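Local coordinates for protein transcription elongation factor Spt5 (Methanocaldococcus jannaschii, PDB 3LPE) that stimulates transcription elongation as a heterodimer with Spt4, its NusG N-terminal (NGN) domain, the part present here, contacting RNA polymerase, at the interface of chains A and B. Residues are numbered along the deposited sequence; one frame, centred on the assembly and turned at random. Chains: chain A, Putative transcription antitermination protein nusG; chain B, DNA-directed RNA polymerase subunit E''.

The interface of chains A and B. Residues chain A 23, 43-47, 89; chain B 27-31, 55.
Strand 40-45 of the Spt5 NGN domain and strand 30-33 of Spt4 pair antiparallel across the heterodimer interface; of the residues that bury most surface, B:Leu30 belongs to this pairing and A:Lys23 flanks it from helix 22-35. Two backbone hydrogen bonds define the register. The amide N of A:Ala45 gives its hydrogen to the carbonyl O of B:Leu30 at 2.7 Å, nearly straight (173° at the hydrogen) and almost along the C=O axis. In return, B:Leu30 N donates to A:Ala45 O at 2.9 Å, within the carbonyl plane but more bent (153°). B:Leu30 thus uses both polar backbone groups on one partner residue, while its side chain, with CG anti to the backbone N (chi1 171°), crosses A:Lys23 obliquely, CD2 lying 3.7 Å from the lysine CG.

From helix 22-35, A:Lys23 runs fully extended beyond CG along Spt4, so that its methylene stem packs on B:Leu30 and its terminal amino group meets B:Trp27 tip to tip, NZ being 3.4 Å from CZ3 on the benzo part of the indole. A:Glu47, although poorly ordered, bends at chi2 and lays its CG 3.5 Å from B:Ile28 CG2, crossing at about a right angle. Its carboxylate OE1 stands 3.8 Å from A:Lys23 NZ, a long salt bridge within Spt5 that may help steer the lysine. Elsewhere along the strand, A:Leu44 crosses B:Leu55 nearly perpendicularly, A:Leu44 CD1 lying 3.9 Å from B:Leu55 CD2.

Main-chain pairing, flanked by aliphatic packing and the lysine stem, therefore joins the Spt5 effector domain to Spt4 in the elongation-stimulating heterodimer.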
ATOM      1  N   LYS A  23       1.739   6.961  -5.350  1.00 22.24           N
ATOM      2  CA  LYS A  23       2.683   5.837  -5.276  1.00 32.28           C
ATOM      3  C   LYS A  23       4.036   6.279  -4.739  1.00 35.56           C
ATOM      4  O   LYS A  23       4.646   5.568  -3.941  1.00 28.59           O
ATOM      5  CB  LYS A  23       2.860   5.186  -6.651  1.00 34.84           C
ATOM      6  CG  LYS A  23       1.710   4.283  -7.068  1.00 32.19           C
ATOM      7  CD  LYS A  23       1.885   3.876  -8.528  1.00 35.97           C
ATOM      8  CE  LYS A  23       0.766   3.008  -9.023  1.00 55.90           C
ATOM      9  NZ  LYS A  23       1.019   2.609 -10.434  1.00 63.86           N
ATOM     10  N   ILE A  43       0.077  -0.003   3.223  1.00 20.74           N
ATOM     11  CA  ILE A  43      -0.111   1.299   2.602  1.00 27.36           C
ATOM     12  C   ILE A  43      -0.735   1.022   1.251  1.00 24.62           C
ATOM     13  O   ILE A  43      -0.277   0.160   0.513  1.00 23.11           O
ATOM     14  CB  ILE A  43       1.225   2.033   2.415  1.00 30.30           C
ATOM     15  CG1 ILE A  43       1.929   2.221   3.759  1.00 27.70           C
ATOM     16  CG2 ILE A  43       1.010   3.435   1.827  1.00 24.00           C
ATOM     17  CD1 ILE A  43       3.417   2.424   3.596  1.00 36.51           C
ATOM     18  N   LEU A  44      -1.823   1.715   0.938  1.00 24.86           N
ATOM     19  CA  LEU A  44      -2.552   1.388  -0.283  1.00 20.77           C
ATOM     20  C   LEU A  44      -2.763   2.648  -1.129  1.00 25.92           C
ATOM     21  O   LEU A  44      -3.299   3.654  -0.634  1.00 21.91           O
ATOM     22  CB  LEU A  44      -3.907   0.747   0.081  1.00 23.41           C
ATOM     23  CG  LEU A  44      -4.944   0.643  -1.027  1.00 30.11           C
ATOM     24  CD1 LEU A  44      -4.621  -0.519  -1.900  1.00 30.41           C
ATOM     25  CD2 LEU A  44      -6.333   0.506  -0.449  1.00 41.05           C
ATOM     26  N   ALA A  45      -2.326   2.589  -2.382  1.00 22.09           N
ATOM     27  CA  ALA A  45      -2.501   3.690  -3.316  1.00 27.58           C
ATOM     28  C   ALA A  45      -3.288   3.184  -4.503  1.00 29.87           C
ATOM     29  O   ALA A  45      -2.750   2.472  -5.342  1.00 25.85           O
ATOM     30  CB  ALA A  45      -1.149   4.262  -3.761  1.00 23.93           C
ATOM     31  N   SER A  46      -4.569   3.535  -4.550  1.00 37.12           N
ATOM     32  CA  SER A  46      -5.475   3.101  -5.612  1.00 34.88           C
ATOM     33  C   SER A  46      -5.616   4.170  -6.686  1.00 41.42           C
ATOM     34  O   SER A  46      -5.752   5.356  -6.363  1.00 34.27           O
ATOM     35  CB  SER A  46      -6.857   2.824  -5.020  1.00 29.95           C
ATOM     36  OG  SER A  46      -7.833   2.716  -6.042  1.00 40.17           O
ATOM     37  N   GLU A  47      -5.608   3.749  -7.949  1.00 39.33           N
ATOM     38  CA  GLU A  47      -5.767   4.664  -9.071  1.00 48.51           C
ATOM     39  C   GLU A  47      -7.135   5.317  -9.029  1.00 41.84           C
ATOM     40  O   GLU A  47      -7.342   6.372  -9.609  1.00 47.23           O
ATOM     41  CB  GLU A  47      -5.586   3.936 -10.407  1.00 51.02           C
ATOM     42  CG  GLU A  47      -4.148   3.594 -10.722  1.00 62.98           C
ATOM     43  CD  GLU A  47      -3.253   4.816 -10.730  1.00 77.69           C
ATOM     44  OE1 GLU A  47      -2.112   4.730 -10.225  1.00 86.40           O
ATOM     45  OE2 GLU A  47      -3.694   5.869 -11.234  1.00 82.10           O
ATOM     46  N   LEU A  89     -11.618  -1.374  -3.498  1.00 36.81           N
ATOM     47  CA  LEU A  89     -10.372  -0.887  -4.084  1.00 43.84           C
ATOM     48  C   LEU A  89      -9.381  -2.014  -4.403  1.00 49.45           C
ATOM     49  O   LEU A  89      -8.500  -1.851  -5.250  1.00 31.77           O
ATOM     50  CB  LEU A  89      -9.711   0.142  -3.164  1.00 42.53           C
ATOM     51  CG  LEU A  89     -10.582   1.371  -2.884  1.00 37.89           C
ATOM     52  CD1 LEU A  89      -9.876   2.342  -1.961  1.00 45.04           C
ATOM     53  CD2 LEU A  89     -10.939   2.032  -4.181  1.00 44.23           C
TER
ATOM     54  N   TRP B  27       0.600  -3.083 -15.135  1.00 25.69           N
ATOM     55  CA  TRP B  27      -0.033  -3.262 -13.844  1.00 36.24           C
ATOM     56  C   TRP B  27      -0.524  -1.923 -13.317  1.00 40.78           C
ATOM     57  O   TRP B  27      -0.049  -0.861 -13.731  1.00 30.75           O
ATOM     58  CB  TRP B  27       0.927  -3.914 -12.838  1.00 33.37           C
ATOM     59  CG  TRP B  27       2.190  -3.131 -12.572  1.00 36.67           C
ATOM     60  CD1 TRP B  27       3.369  -3.244 -13.235  1.00 27.38           C
ATOM     61  CD2 TRP B  27       2.391  -2.120 -11.565  1.00 31.78           C
ATOM     62  NE1 TRP B  27       4.287  -2.365 -12.724  1.00 28.99           N
ATOM     63  CE2 TRP B  27       3.715  -1.666 -11.693  1.00 31.48           C
ATOM     64  CE3 TRP B  27       1.577  -1.558 -10.578  1.00 24.64           C
ATOM     65  CZ2 TRP B  27       4.254  -0.679 -10.863  1.00 33.41           C
ATOM     66  CZ3 TRP B  27       2.109  -0.572  -9.758  1.00 40.26           C
ATOM     67  CH2 TRP B  27       3.437  -0.141  -9.909  1.00 39.30           C
ATOM     68  N   ILE B  28      -1.470  -1.998 -12.396  1.00 28.71           N
ATOM     69  CA  ILE B  28      -2.169  -0.831 -11.854  1.00 27.32           C
ATOM     70  C   ILE B  28      -2.407  -0.959 -10.363  1.00 28.52           C
ATOM     71  O   ILE B  28      -2.798  -2.015  -9.883  1.00 25.71           O
ATOM     72  CB  ILE B  28      -3.532  -0.654 -12.560  1.00 30.99           C
ATOM     73  CG1 ILE B  28      -3.304  -0.124 -13.973  1.00 50.71           C
ATOM     74  CG2 ILE B  28      -4.428   0.293 -11.788  1.00 51.77           C
ATOM     75  CD1 ILE B  28      -2.356   1.057 -14.003  1.00 60.94           C
ATOM     76  N   GLY B  29      -2.186   0.133  -9.638  1.00 30.33           N
ATOM     77  CA  GLY B  29      -2.500   0.191  -8.233  1.00 27.79           C
ATOM     78  C   GLY B  29      -1.314  -0.280  -7.434  1.00 34.80           C
ATOM     79  O   GLY B  29      -0.505  -1.025  -7.953  1.00 26.00           O
ATOM     80  N   LEU B  30      -1.220   0.141  -6.176  1.00 25.61           N
ATOM     81  CA  LEU B  30      -0.088  -0.228  -5.331  1.00 28.71           C
ATOM     82  C   LEU B  30      -0.551  -0.564  -3.919  1.00 32.73           C
ATOM     83  O   LEU B  30      -1.247   0.231  -3.269  1.00 27.08           O
ATOM     84  CB  LEU B  30       0.949   0.901  -5.297  1.00 25.10           C
ATOM     85  CG  LEU B  30       2.109   0.780  -4.305  1.00 27.35           C
ATOM     86  CD1 LEU B  30       2.894  -0.489  -4.587  1.00 26.00           C
ATOM     87  CD2 LEU B  30       3.020   2.006  -4.426  1.00 29.33           C
ATOM     88  N   LEU B  31      -0.189  -1.752  -3.454  1.00 26.97           N
ATOM     89  CA  LEU B  31      -0.450  -2.157  -2.067  1.00 22.62           C
ATOM     90  C   LEU B  31       0.867  -2.620  -1.477  1.00 25.34           C
ATOM     91  O   LEU B  31       1.440  -3.620  -1.934  1.00 23.42           O
ATOM     92  CB  LEU B  31      -1.482  -3.289  -2.008  1.00 27.33           C
ATOM     93  CG  LEU B  31      -1.680  -3.961  -0.628  1.00 20.46           C
ATOM     94  CD1 LEU B  31      -1.959  -2.943   0.471  1.00 27.43           C
ATOM     95  CD2 LEU B  31      -2.784  -5.011  -0.655  1.00 20.99           C
ATOM     96  N   LEU B  55      -2.460  -3.774  -7.784  1.00 25.10           N
ATOM     97  CA  LEU B  55      -3.845  -4.149  -7.515  1.00 26.28           C
ATOM     98  C   LEU B  55      -4.452  -4.965  -8.647  1.00 27.22           C
ATOM     99  O   LEU B  55      -5.335  -5.793  -8.434  1.00 28.16           O
ATOM    100  CB  LEU B  55      -4.717  -2.923  -7.211  1.00 26.90           C
ATOM    101  CG  LEU B  55      -4.270  -2.169  -5.966  1.00 32.30           C
ATOM    102  CD1 LEU B  55      -5.181  -0.968  -5.727  1.00 32.47           C
ATOM    103  CD2 LEU B  55      -4.270  -3.106  -4.759  1.00 26.52           C
TER